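Local coordinates for protein endoglucanase (PDB 1WC2) that hydrolyses internal beta-1,4-glucosidic linkages of cellulose and related beta-glucans as a family 45 glycoside hydrolase, and also has expansin activity, at residues Tyr22-Lys27 with Ile99-Pro104; Phe41-Asn44 with Phe48-Ala51; Met55-Gly60 with Gln67-Cys72; Ser94-Ile99 with Glu153-Asp158; Tyr107-Trp112 with His130-Asn135. All coordinates share one frame; numbering follows the deposited sequence.

How the contacts relate
The five contacts lie on and around one double-psi beta barrel, all within the same family domain. Along the chain, contact 1 (22-27 with 99-104) spans both contact 2 and contact 3, while contact 4 spans contact 5. Strand 49-53 of contact 2 lies between strand 94-100, used by contacts 1 and 4, and strand 129-134 of contact 5; it runs parallel to the first and antiparallel to the second. Contacts 1 and 5, with centres about 9 Å apart, hold the two probable catalytic aspartates. Contact 4 lies about 18 Å from contact 5, centre to centre, away from the active site, and is tied to contact 3 by the Cys72-Cys157 disulfide.

Contact 1 of 5, residues Tyr22-Lys27 with Ile99-Pro104; sequences YHDSHK and ITNLCP
CG stands anti to the backbone N in both Asp24 (chi1 -172°) and Asn101 (chi1 -157°), which carries the carboxylate and the amide out toward each other, while Tyr22 brings its phenol oxygen up to the same amide. Tyr22 OH stops 3.6 Å from Asn101 ND2, with ring and amide inclined to one another. Asp24 OD1 is 4.2 Å from Asn101 ND2, too far for a direct bond, and the carboxylate plane is almost perpendicular to that of the amide (83°). Water 3 donates to Asp24 OD2 at 2.8 Å and accepts from Asn101 ND2 at 2.9 Å; water 2 accepts weakly from Asn101 ND2 and may also reach Asp24 OD1. Water 1 lies in the phenol plane, 2.9 Å from Tyr22 OH, and passes the connection on to Thr100 OG1. Asn101 OD1 receives Leu102 N at 2.9 Å from above the carbonyl plane, and also Ala29 N, so the amide is held with its NH2 group toward Asp24. His26 N donates to Asp24 OD1 at 2.9 Å, closing an Asx turn that is likely to limit the rotation of the carboxylate. Tyr22 packs on Asp132, the probable proton donor, and Asp24 is by similarity the nucleophile; the water-linked network probably lies in the active site of this family 45 endoglucanase, built on a double-psi beta barrel.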
# COMPACT_ATOMS: atom_id res chain seq x y z
N TYR A 22 0.46 -6.51 7.11
CA TYR A 22 0.09 -6.00 8.44
C TYR A 22 -1.40 -6.22 8.70
O TYR A 22 -2.15 -6.59 7.80
CB TYR A 22 0.51 -4.52 8.62
CG TYR A 22 -0.50 -3.42 8.26
CD1 TYR A 22 -0.67 -2.31 9.08
CD2 TYR A 22 -1.25 -3.45 7.08
CE1 TYR A 22 -1.56 -1.28 8.76
CE2 TYR A 22 -2.16 -2.42 6.77
CZ TYR A 22 -2.32 -1.35 7.61
OH TYR A 22 -3.23 -0.34 7.30
N HIS A 23 -1.81 -5.99 9.94
CA HIS A 23 -3.22 -5.96 10.28
C HIS A 23 -3.52 -4.76 11.15
O HIS A 23 -2.88 -4.57 12.19
CB HIS A 23 -3.66 -7.22 11.02
CG HIS A 23 -5.05 -7.12 11.56
ND1 HIS A 23 -6.11 -6.77 10.76
CD2 HIS A 23 -5.54 -7.25 12.81
CE1 HIS A 23 -7.21 -6.71 11.49
NE2 HIS A 23 -6.89 -7.00 12.74
N ASP A 24 -4.49 -3.97 10.72
CA ASP A 24 -4.97 -2.85 11.51
C ASP A 24 -6.50 -2.81 11.38
O ASP A 24 -7.00 -2.78 10.24
CB ASP A 24 -4.31 -1.56 10.99
CG ASP A 24 -4.61 -0.36 11.85
OD1 ASP A 24 -5.78 0.01 11.94
OD2 ASP A 24 -3.71 0.27 12.48
N SER A 25 -7.21 -2.79 12.52
CA SER A 25 -8.68 -2.78 12.58
C SER A 25 -9.28 -1.39 12.88
O SER A 25 -10.50 -1.26 12.98
CB SER A 25 -9.19 -3.76 13.63
OG SER A 25 -8.72 -3.41 14.91
N HIS A 26 -8.45 -0.36 13.01
CA HIS A 26 -8.96 0.99 13.24
C HIS A 26 -9.53 1.59 11.95
O HIS A 26 -9.11 1.22 10.85
CB HIS A 26 -7.85 1.86 13.80
CG HIS A 26 -7.33 1.38 15.12
ND1 HIS A 26 -6.11 0.75 15.27
CD2 HIS A 26 -7.89 1.42 16.34
CE1 HIS A 26 -5.94 0.46 16.55
NE2 HIS A 26 -7.01 0.84 17.22
N LYS A 27 -10.44 2.55 12.09
CA LYS A 27 -11.06 3.20 10.93
C LYS A 27 -10.01 3.66 9.90
O LYS A 27 -10.18 3.44 8.69
CB LYS A 27 -11.93 4.39 11.36
CG LYS A 27 -12.65 5.04 10.19
CD LYS A 27 -13.87 5.85 10.61
CE LYS A 27 -13.51 7.03 11.50
NZ LYS A 27 -14.72 7.85 11.85
N ILE A 99 -5.46 2.78 -1.36
CA ILE A 99 -4.91 3.43 -0.18
C ILE A 99 -6.07 3.89 0.71
O ILE A 99 -6.87 4.74 0.31
CB ILE A 99 -3.99 4.62 -0.56
CG1 ILE A 99 -2.75 4.11 -1.31
CG2 ILE A 99 -3.61 5.42 0.67
CD1 ILE A 99 -1.92 5.22 -1.98
N THR A 100 -6.17 3.31 1.91
CA THR A 100 -7.18 3.69 2.89
C THR A 100 -6.58 4.20 4.19
O THR A 100 -7.33 4.60 5.09
CB THR A 100 -8.13 2.51 3.21
OG1 THR A 100 -7.35 1.43 3.76
CG2 THR A 100 -8.87 2.02 1.97
N ASN A 101 -5.26 4.19 4.33
CA ASN A 101 -4.65 4.53 5.61
C ASN A 101 -3.23 5.06 5.38
O ASN A 101 -2.70 5.03 4.26
CB ASN A 101 -4.70 3.29 6.53
CG ASN A 101 -4.61 3.61 8.04
OD1 ASN A 101 -4.54 4.75 8.46
ND2 ASN A 101 -4.67 2.56 8.85
N LEU A 102 -2.65 5.56 6.47
CA LEU A 102 -1.30 6.11 6.53
C LEU A 102 -0.36 5.13 7.25
O LEU A 102 -0.73 4.57 8.29
CB LEU A 102 -1.36 7.42 7.33
CG LEU A 102 -0.03 7.98 7.85
CD1 LEU A 102 0.89 8.40 6.72
CD2 LEU A 102 -0.28 9.14 8.79
N CYS A 103 0.85 4.94 6.70
CA CYS A 103 1.98 4.33 7.42
C CYS A 103 2.89 5.47 7.88
O CYS A 103 3.65 6.02 7.08
CB CYS A 103 2.76 3.36 6.51
SG CYS A 103 4.26 2.64 7.25
N PRO A 104 2.78 5.87 9.16
CA PRO A 104 3.49 7.07 9.61
C PRO A 104 4.98 6.88 9.76
O PRO A 104 5.42 5.78 10.06
CB PRO A 104 2.81 7.42 10.95
CG PRO A 104 2.24 6.14 11.45
CD PRO A 104 1.96 5.28 10.24
O HOH W 1 -4.97 -0.39 5.01
O HOH W 2 -6.42 0.13 8.80
O HOH W 3 -4.29 2.90 11.72
O HOH W 4 -9.64 4.95 6.47

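Contact 2 of 5, residues Phe41-Asn44 with Phe48-Ala51; sequences FGWN and FVAA
Asn44 ND2 gives a hydrogen bond to Cys32 O, fixing the side chain of a residue whose own backbone oxygen rests on Val49: Asn44 O is 3.8 Å from Val49 CG2. The other end of the same amide, Asn44 OD1, lies over the middle of one face of the Trp43 indole, 3.8 Å above its plane, so neighbouring side chains of the loop fold against each other. Trp43 CG sits between its backbone N and carbonyl carbon (chi1 53°), and this turns the six-membered ring toward the strand. There Trp43 CZ3 meets Val49 CG1 at 4.4 Å, a loose apolar touch made at the rim of the ring and near its plane. The indole is held at its other end by a hydrogen bond from NE1 to Gln175 OE1.

Val49 thus divides its two methyl groups between the partners. With chi1 at -64°, CG1 is anti to the carbonyl carbon and goes to the indole, while CG2, in the crowded position between backbone N and carbonyl carbon, goes to the carbonyl oxygen of Asn44. No hydrogen bond crosses the contact; one between Trp43 O and Ser47 OG lies within the connecting turn. Beyond it the strand joins the sheet on two edges, through probable hydrogen bonds of Ala50 N with Met98 O and of Ala51 N with Asp132 O. The contact therefore packs the loop that precedes strand 49-53 onto the first residue of that strand, a member of the double-psi beta barrel.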
# COMPACT_ATOMS: atom_id res chain seq x y z
N PHE A 41 -15.75 0.15 8.00
CA PHE A 41 -16.91 -0.43 7.33
C PHE A 41 -16.75 -1.94 7.29
O PHE A 41 -15.71 -2.48 7.68
CB PHE A 41 -17.07 0.13 5.91
CG PHE A 41 -17.45 1.58 5.86
CD1 PHE A 41 -16.67 2.51 5.18
CD2 PHE A 41 -18.60 2.03 6.52
CE1 PHE A 41 -17.03 3.83 5.15
CE2 PHE A 41 -18.95 3.36 6.49
CZ PHE A 41 -18.17 4.26 5.81
N GLY A 42 -17.79 -2.64 6.83
CA GLY A 42 -17.75 -4.09 6.74
C GLY A 42 -16.79 -4.62 5.68
O GLY A 42 -16.30 -5.74 5.82
N TRP A 43 -16.52 -3.82 4.64
CA TRP A 43 -15.71 -4.25 3.49
C TRP A 43 -14.20 -4.16 3.67
O TRP A 43 -13.44 -4.83 2.94
CB TRP A 43 -16.13 -3.51 2.20
CG TRP A 43 -16.16 -1.99 2.24
CD1 TRP A 43 -17.25 -1.19 2.45
CD2 TRP A 43 -15.07 -1.09 1.98
NE1 TRP A 43 -16.91 0.13 2.38
CE2 TRP A 43 -15.57 0.23 2.11
CE3 TRP A 43 -13.71 -1.26 1.71
CZ2 TRP A 43 -14.78 1.35 1.93
CZ3 TRP A 43 -12.92 -0.15 1.53
CH2 TRP A 43 -13.45 1.15 1.66
N ASN A 44 -13.73 -3.38 4.63
CA ASN A 44 -12.29 -3.08 4.66
C ASN A 44 -11.45 -4.34 4.96
O ASN A 44 -10.39 -4.55 4.38
CB ASN A 44 -11.91 -2.04 5.74
CG ASN A 44 -12.73 -0.75 5.70
OD1 ASN A 44 -13.95 -0.77 5.62
ND2 ASN A 44 -12.05 0.38 5.89
N PHE A 48 -8.41 -5.68 -0.72
CA PHE A 48 -7.05 -5.30 -1.05
C PHE A 48 -6.92 -3.78 -0.81
O PHE A 48 -7.23 -2.95 -1.67
CB PHE A 48 -6.70 -5.69 -2.49
CG PHE A 48 -6.48 -7.18 -2.71
CD1 PHE A 48 -6.99 -7.81 -3.84
CD2 PHE A 48 -5.70 -7.94 -1.82
CE1 PHE A 48 -6.77 -9.18 -4.06
CE2 PHE A 48 -5.49 -9.30 -2.06
CZ PHE A 48 -6.02 -9.91 -3.19
N VAL A 49 -6.51 -3.46 0.42
CA VAL A 49 -6.29 -2.09 0.86
C VAL A 49 -4.91 -1.97 1.50
O VAL A 49 -4.31 -2.96 1.91
CB VAL A 49 -7.41 -1.60 1.83
CG1 VAL A 49 -8.76 -1.55 1.09
CG2 VAL A 49 -7.49 -2.46 3.10
N ALA A 50 -4.44 -0.73 1.58
CA ALA A 50 -3.07 -0.45 2.00
C ALA A 50 -2.96 0.82 2.82
O ALA A 50 -3.76 1.75 2.69
CB ALA A 50 -2.17 -0.34 0.79
N ALA A 51 -1.92 0.86 3.65
CA ALA A 51 -1.45 2.08 4.29
C ALA A 51 -0.21 2.56 3.54
O ALA A 51 0.76 1.81 3.40
CB ALA A 51 -1.12 1.81 5.76

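Contact 3 of 5, residues Met55-Gly60 with Gln67-Cys72; sequences MYFDSG and QHCGQC
The last carbonyls of helix 54-57 are met by the disulfide-bonded loop that leads into strand 72-78, the final helical residues Tyr56 and Phe57 giving their oxygens to His68. His68 ND1 donates to Tyr56 O at 2.7 Å, with the oxygen close to the imidazole plane, and His68 N donates nearly straight to Phe57 O at 3.1 Å (172°). Where the chain leaves the helix, Asp58 OD2 uses its anti lone pair to accept Gln67 N at 2.9 Å. The His68 imidazole lies over one face of the Tyr56 ring in an offset stack, centroids 4.2 Å apart and planes only 18° from parallel. Tyr56 is carried there with CG anti to its backbone N (chi1 -164°), and its OH donates to Gln71 OE1 at 2.6 Å, reached near the ring plane. A leucine in place of Tyr56 would probably leave Gln71 OE1 without this buried donor and one face of His68 without its stacking partner. Phe57 CE1 meets Cys69 SG at 3.6 Å in an oblique sulfur-aromatic contact, and Cys69 is bridged to Cys30. From His68 to Gln71 the loop makes a type II beta turn, with Gly70 at the position of positive phi. Backbone bonds between Gly70 and Gln71 on one side and Ile99 on the other then join this helix end to the double-psi beta barrel.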
# COMPACT_ATOMS: atom_id res chain seq x y z
N MET A 55 5.02 10.37 3.15
CA MET A 55 5.14 11.42 2.13
C MET A 55 4.34 11.12 0.86
O MET A 55 3.91 12.05 0.16
CB MET A 55 6.61 11.66 1.78
CG MET A 55 7.33 12.56 2.75
SD MET A 55 6.70 14.25 2.65
CE MET A 55 6.99 14.72 1.22
N TYR A 56 4.09 9.84 0.57
CA TYR A 56 3.16 9.48 -0.50
C TYR A 56 1.69 9.67 -0.10
O TYR A 56 0.87 10.18 -0.88
CB TYR A 56 3.39 8.05 -1.04
CG TYR A 56 2.67 7.88 -2.37
CD1 TYR A 56 3.24 8.37 -3.55
CD2 TYR A 56 1.39 7.33 -2.46
CE1 TYR A 56 2.58 8.31 -4.76
CE2 TYR A 56 0.72 7.26 -3.69
CZ TYR A 56 1.33 7.75 -4.83
OH TYR A 56 0.69 7.72 -6.06
N PHE A 57 1.34 9.29 1.12
CA PHE A 57 0.00 9.55 1.65
C PHE A 57 -0.38 11.03 1.48
O PHE A 57 -1.48 11.37 1.00
CB PHE A 57 -0.05 9.12 3.12
CG PHE A 57 -1.39 9.34 3.79
CD1 PHE A 57 -2.42 8.42 3.66
CD2 PHE A 57 -1.62 10.49 4.54
CE1 PHE A 57 -3.65 8.65 4.28
CE2 PHE A 57 -2.85 10.71 5.16
CZ PHE A 57 -3.86 9.80 5.02
N ASP A 58 0.54 11.90 1.87
CA ASP A 58 0.37 13.34 1.77
C ASP A 58 1.73 14.04 1.91
O ASP A 58 2.38 13.96 2.95
CB ASP A 58 -0.56 13.88 2.86
CG ASP A 58 -1.01 15.28 2.54
OD1 ASP A 58 -0.37 16.24 3.06
OD2 ASP A 58 -1.95 15.46 1.74
N SER A 59 2.14 14.76 0.86
CA SER A 59 3.45 15.41 0.84
C SER A 59 3.54 16.58 1.83
O SER A 59 4.65 16.97 2.21
CB SER A 59 3.79 15.89 -0.57
OG SER A 59 2.96 16.95 -0.93
N GLY A 60 2.39 17.13 2.21
CA GLY A 60 2.31 18.16 3.23
C GLY A 60 2.26 17.61 4.65
O GLY A 60 1.99 18.37 5.58
N GLN A 67 -3.65 13.57 0.31
CA GLN A 67 -3.72 13.64 -1.16
C GLN A 67 -4.11 12.33 -1.83
O GLN A 67 -4.91 12.32 -2.77
CB GLN A 67 -2.35 14.05 -1.74
CG GLN A 67 -1.91 15.48 -1.48
CD GLN A 67 -0.46 15.72 -1.87
OE1 GLN A 67 0.42 14.91 -1.58
NE2 GLN A 67 -0.22 16.84 -2.56
N HIS A 68 -3.49 11.24 -1.39
CA HIS A 68 -3.62 9.97 -2.08
C HIS A 68 -4.59 8.99 -1.42
O HIS A 68 -4.65 7.83 -1.82
CB HIS A 68 -2.23 9.39 -2.39
CG HIS A 68 -1.51 10.17 -3.44
ND1 HIS A 68 -0.20 10.57 -3.34
CD2 HIS A 68 -1.96 10.68 -4.62
CE1 HIS A 68 0.14 11.26 -4.42
NE2 HIS A 68 -0.92 11.35 -5.21
N CYS A 69 -5.39 9.46 -0.47
CA CYS A 69 -6.52 8.66 0.01
C CYS A 69 -7.42 8.26 -1.17
O CYS A 69 -7.78 9.09 -1.99
CB CYS A 69 -7.37 9.45 1.01
SG CYS A 69 -6.76 9.43 2.71
N GLY A 70 -7.80 6.99 -1.21
CA GLY A 70 -8.70 6.47 -2.24
C GLY A 70 -8.05 6.12 -3.57
O GLY A 70 -8.74 5.62 -4.47
N GLN A 71 -6.75 6.38 -3.72
CA GLN A 71 -6.06 6.09 -4.97
C GLN A 71 -5.75 4.59 -5.00
O GLN A 71 -5.37 4.00 -3.99
CB GLN A 71 -4.77 6.89 -5.06
CG GLN A 71 -4.11 6.79 -6.42
CD GLN A 71 -2.83 7.58 -6.49
OE1 GLN A 71 -1.88 7.30 -5.75
NE2 GLN A 71 -2.79 8.58 -7.38
N CYS A 72 -5.90 3.99 -6.18
CA CYS A 72 -5.54 2.59 -6.38
C CYS A 72 -4.17 2.45 -7.04
O CYS A 72 -3.85 3.16 -8.02
CB CYS A 72 -6.61 1.85 -7.18
SG CYS A 72 -8.12 1.56 -6.21
O HOH W 5 2.48 17.67 -3.51

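Contact 4 of 5, residues Ser94-Ile99 with Glu153-Asp158; sequences SKTFMI and EVVNCD
Thr96 and Met98, on alternate residues of strand 94-100 in the double-psi beta barrel, meet Val155 and Cys157 where strand 148-155 gives way to helix 157-163. Strand 72-78 runs between the two strands, antiparallel to each, so the contact joins next-but-one neighbours of the sheet through side chains and no hydrogen bond crosses it.

The apolar touches are two. Thr96 and Val155 reach toward each other tip to tip, Thr96 CG2 coming within 3.5 Å of Val155 CG2. The same valine methyl is 3.8 Å from Thr96 OG1, so it covers both branches of the threonine. Met98 keeps an extended chain, CG anti to the backbone N (chi1 180°), and bends only at its last torsion (chi3 -77°). This turn sets the terminal methyl Met98 CE 3.6 Å from Cys157 SG, a methyl-to-sulfur packing contact.

One covalent link fixes the sulfur: Cys157 SG is joined to Cys72 SG in a disulfide, fastening the start of the helix to the intervening strand. Cys72 also packs on Thr96 and Met98, so the disulfide lies within the same cluster. Tyr173 of helix 170-173 adds a further neighbour to Met98.

The polar element belongs to the helix start. Asn156 occupies the N-cap, and its OD1 accepts Asp158 N at 2.8 Å, the donor lying in the carbonyl plane of the asparagine amide.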
# COMPACT_ATOMS: atom_id res chain seq x y z
N SER A 94 0.22 -9.92 -10.00
CA SER A 94 -0.24 -8.55 -9.77
C SER A 94 -1.65 -8.44 -9.21
O SER A 94 -2.57 -9.12 -9.67
CB SER A 94 -0.16 -7.73 -11.06
OG SER A 94 -1.16 -8.12 -11.98
N LYS A 95 -1.80 -7.52 -8.25
CA LYS A 95 -3.09 -7.15 -7.69
C LYS A 95 -3.07 -5.64 -7.44
O LYS A 95 -2.00 -5.03 -7.34
CB LYS A 95 -3.37 -7.88 -6.37
CG LYS A 95 -3.63 -9.39 -6.47
CD LYS A 95 -4.88 -9.72 -7.27
CE LYS A 95 -5.20 -11.21 -7.23
NZ LYS A 95 -6.31 -11.57 -8.15
N THR A 96 -4.26 -5.06 -7.30
CA THR A 96 -4.43 -3.63 -7.08
C THR A 96 -4.98 -3.36 -5.68
O THR A 96 -5.95 -4.01 -5.23
CB THR A 96 -5.35 -3.05 -8.17
OG1 THR A 96 -4.70 -3.12 -9.44
CG2 THR A 96 -5.66 -1.58 -7.94
N PHE A 97 -4.39 -2.38 -5.00
CA PHE A 97 -4.70 -2.02 -3.62
C PHE A 97 -5.17 -0.58 -3.56
O PHE A 97 -4.55 0.31 -4.12
CB PHE A 97 -3.46 -2.21 -2.73
CG PHE A 97 -2.96 -3.63 -2.69
CD1 PHE A 97 -2.18 -4.13 -3.73
CD2 PHE A 97 -3.28 -4.47 -1.64
CE1 PHE A 97 -1.75 -5.45 -3.73
CE2 PHE A 97 -2.83 -5.80 -1.63
CZ PHE A 97 -2.07 -6.28 -2.68
N MET A 98 -6.26 -0.33 -2.85
CA MET A 98 -6.70 1.04 -2.56
C MET A 98 -6.02 1.57 -1.29
O MET A 98 -6.03 0.89 -0.26
CB MET A 98 -8.22 1.10 -2.37
CG MET A 98 -8.72 2.52 -2.06
SD MET A 98 -10.52 2.63 -1.88
CE MET A 98 -11.01 2.57 -3.64
N ILE A 99 -5.46 2.78 -1.36
CA ILE A 99 -4.91 3.43 -0.18
C ILE A 99 -6.07 3.89 0.71
O ILE A 99 -6.87 4.74 0.31
CB ILE A 99 -3.99 4.62 -0.56
CG1 ILE A 99 -2.75 4.11 -1.31
CG2 ILE A 99 -3.61 5.42 0.67
CD1 ILE A 99 -1.92 5.22 -1.98
N GLU A 153 2.24 1.25 -10.09
CA GLU A 153 1.65 2.23 -11.00
C GLU A 153 0.25 2.60 -10.48
O GLU A 153 -0.40 1.80 -9.80
CB GLU A 153 1.57 1.65 -12.42
CG GLU A 153 0.62 0.47 -12.48
CD GLU A 153 0.68 -0.34 -13.77
OE1 GLU A 153 0.32 0.23 -14.83
OE2 GLU A 153 1.05 -1.53 -13.72
N VAL A 154 -0.21 3.80 -10.80
CA VAL A 154 -1.56 4.24 -10.48
C VAL A 154 -2.54 3.73 -11.55
O VAL A 154 -2.27 3.82 -12.75
CB VAL A 154 -1.63 5.79 -10.40
CG1 VAL A 154 -3.05 6.29 -10.14
CG2 VAL A 154 -0.68 6.30 -9.31
N VAL A 155 -3.67 3.19 -11.10
CA VAL A 155 -4.72 2.66 -11.98
C VAL A 155 -6.11 3.09 -11.50
O VAL A 155 -6.27 3.55 -10.36
CB VAL A 155 -4.66 1.12 -12.06
CG1 VAL A 155 -3.37 0.65 -12.72
CG2 VAL A 155 -4.82 0.48 -10.69
N ASN A 156 -7.10 2.96 -12.37
CA ASN A 156 -8.51 3.21 -12.04
C ASN A 156 -9.05 2.06 -11.20
O ASN A 156 -9.00 0.91 -11.60
CB ASN A 156 -9.31 3.33 -13.34
CG ASN A 156 -10.74 3.78 -13.11
OD1 ASN A 156 -11.49 3.13 -12.40
ND2 ASN A 156 -11.11 4.89 -13.72
N CYS A 157 -9.56 2.39 -10.01
CA CYS A 157 -10.09 1.39 -9.08
C CYS A 157 -11.21 0.53 -9.69
O CYS A 157 -11.28 -0.67 -9.44
CB CYS A 157 -10.65 2.09 -7.84
SG CYS A 157 -9.45 3.02 -6.84
N ASP A 158 -12.10 1.16 -10.46
CA ASP A 158 -13.24 0.43 -11.01
C ASP A 158 -12.82 -0.66 -11.99
O ASP A 158 -13.36 -1.77 -11.96
CB ASP A 158 -14.20 1.39 -11.71
CG ASP A 158 -14.92 2.30 -10.74
OD1 ASP A 158 -15.11 1.91 -9.57
OD2 ASP A 158 -15.33 3.43 -11.09

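Contact 5 of 5, residues Tyr107-Trp112 with His130-Asn135; sequences YPNQDW and HLDLEN
Asn109 and Trp112 of the loop after strand 102-103 lie against Asp132 and His130 of strand 129-134, beside the probable active site of the double-psi beta barrel. Asn109 comes first: its OD1 approaches Asp132 OD2 only to 4.4 Å, while its ND2 is engaged by Pro104 O. A backbone bond from Trp112 N to Asn109 O, 3.1 Å, closes the turn between them.

Trp112 carries most of the contact. Its CB sits squarely over the imidazole of His130, 3.7 Å from the ring centroid and 2° off its normal, a CH-pi contact. With CG anti to the carbonyl carbon (chi1 -61°), the indole swings against the same ring and leans on it obliquely, planes 39° apart, with Trp112 CE3 at 3.4 Å from His130 CE1. The indole also meets Tyr125, and its NE1 makes a weak hydrogen bond to a glycol molecule probably left from crystallisation. A serine in place of Trp112 removes the indole and would probably open a gap beside His130 CE1, leaving that edge of the imidazole without its packing partner.

His130 ND1 is hydrogen-bonded to Ser18 OG, which leaves NE2 directed at Asp132, by similarity the proton donor. In one of the two conformers modelled for each residue, His130 NE2 donates to Asp132 OD1 at 3.0 Å, the oxygen lying almost in the imidazole plane.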
# COMPACT_ATOMS: atom_id res chain seq x y z
N TYR A 107 8.32 5.25 14.89
CA TYR A 107 8.39 3.87 15.37
C TYR A 107 6.96 3.29 15.37
O TYR A 107 6.03 3.99 15.80
CB TYR A 107 9.01 3.84 16.79
CG TYR A 107 8.97 2.48 17.42
CD1 TYR A 107 9.98 1.55 17.17
CD2 TYR A 107 7.92 2.10 18.26
CE1 TYR A 107 9.93 0.28 17.73
CE2 TYR A 107 7.88 0.83 18.81
CZ TYR A 107 8.88 -0.07 18.55
OH TYR A 107 8.82 -1.32 19.11
N PRO A 108 6.73 2.04 14.93
CA PRO A 108 7.73 1.05 14.54
C PRO A 108 8.00 0.97 13.02
O PRO A 108 8.50 -0.07 12.57
CB PRO A 108 7.07 -0.26 15.00
CG PRO A 108 5.65 -0.03 14.71
CD PRO A 108 5.38 1.45 14.92
N ASN A 109 7.69 2.02 12.26
CA ASN A 109 7.81 2.01 10.79
C ASN A 109 9.03 2.77 10.29
O ASN A 109 9.11 3.08 9.09
CB ASN A 109 6.56 2.65 10.18
CG ASN A 109 5.30 2.19 10.84
OD1 ASN A 109 5.07 1.00 10.96
ND2 ASN A 109 4.49 3.13 11.28
N GLN A 110 9.96 3.08 11.18
CA GLN A 110 11.09 3.95 10.89
C GLN A 110 12.04 3.45 9.79
O GLN A 110 12.79 4.25 9.22
CB GLN A 110 11.87 4.25 12.18
CG GLN A 110 12.71 3.11 12.76
CD GLN A 110 11.93 2.08 13.55
OE1 GLN A 110 10.73 2.18 13.75
NE2 GLN A 110 12.66 1.07 14.04
N ASP A 111 12.05 2.14 9.53
CA ASP A 111 12.92 1.60 8.49
C ASP A 111 12.26 1.57 7.10
O ASP A 111 12.96 1.43 6.11
CB ASP A 111 13.36 0.17 8.86
CG ASP A 111 13.95 0.05 10.28
OD1 ASP A 111 14.68 0.95 10.72
OD2 ASP A 111 13.70 -0.95 10.97
N TRP A 112 10.93 1.69 7.06
CA TRP A 112 10.13 1.43 5.86
C TRP A 112 9.38 2.65 5.30
O TRP A 112 9.18 2.73 4.08
CB TRP A 112 9.09 0.33 6.14
CG TRP A 112 9.69 -0.99 6.53
CD1 TRP A 112 9.78 -1.50 7.80
CD2 TRP A 112 10.27 -1.99 5.67
NE1 TRP A 112 10.37 -2.73 7.77
CE2 TRP A 112 10.67 -3.07 6.48
CE3 TRP A 112 10.47 -2.08 4.28
CZ2 TRP A 112 11.29 -4.22 5.95
CZ3 TRP A 112 11.07 -3.22 3.77
CH2 TRP A 112 11.48 -4.28 4.60
N HIS A 130 6.58 2.82 0.01
CA HIS A 130 6.29 1.62 0.78
C HIS A 130 4.79 1.52 1.03
O HIS A 130 4.16 2.51 1.38
CB HIS A 130 7.04 1.62 2.12
CG HIS A 130 6.84 0.37 2.91
ND1 HIS A 130 7.61 -0.75 2.69
CD2 HIS A 130 5.93 0.05 3.86
CE1 HIS A 130 7.18 -1.72 3.49
NE2 HIS A 130 6.16 -1.26 4.21
N LEU A 131 4.24 0.31 0.88
CA LEU A 131 2.84 0.05 1.22
C LEU A 131 2.76 -1.07 2.27
O LEU A 131 3.32 -2.15 2.08
CB LEU A 131 2.03 -0.36 -0.01
CG LEU A 131 1.87 0.68 -1.12
CD1 LEU A 131 0.96 0.10 -2.20
CD2 LEU A 131 1.30 2.01 -0.64
N ASP A 132 2.06 -0.80 3.37
CA ASP A 132 1.66 -1.85 4.29
C ASP A 132 0.35 -2.41 3.73
O ASP A 132 -0.58 -1.65 3.44
CB ASP A 132 1.44 -1.35 5.74
CG ASP A 132 2.75 -1.12 6.53
OD1 ASP A 132 3.85 -1.49 6.08
OD2 ASP A 132 2.71 -0.54 7.64
N LEU A 133 0.30 -3.72 3.52
CA LEU A 133 -0.85 -4.38 2.89
C LEU A 133 -1.69 -5.09 3.94
O LEU A 133 -1.20 -5.96 4.66
CB LEU A 133 -0.37 -5.40 1.85
CG LEU A 133 0.67 -4.91 0.82
CD1 LEU A 133 1.08 -6.04 -0.13
CD2 LEU A 133 0.14 -3.73 0.05
N GLU A 134 -2.97 -4.75 4.02
CA GLU A 134 -3.84 -5.43 4.97
C GLU A 134 -3.90 -6.93 4.70
O GLU A 134 -4.19 -7.35 3.57
CB GLU A 134 -5.23 -4.81 4.96
CG GLU A 134 -6.23 -5.49 5.89
CD GLU A 134 -5.82 -5.50 7.38
OE1 GLU A 134 -5.36 -4.45 7.90
OE2 GLU A 134 -5.95 -6.56 8.04
N ASN A 135 -3.67 -7.73 5.74
CA ASN A 135 -3.54 -9.19 5.62
C ASN A 135 -4.18 -9.98 6.77
O ASN A 135 -3.89 -11.17 6.96
CB ASN A 135 -2.08 -9.61 5.47
CG ASN A 135 -1.92 -11.05 5.00
OD1 ASN A 135 -2.53 -11.45 4.00
ND2 ASN A 135 -1.13 -11.84 5.72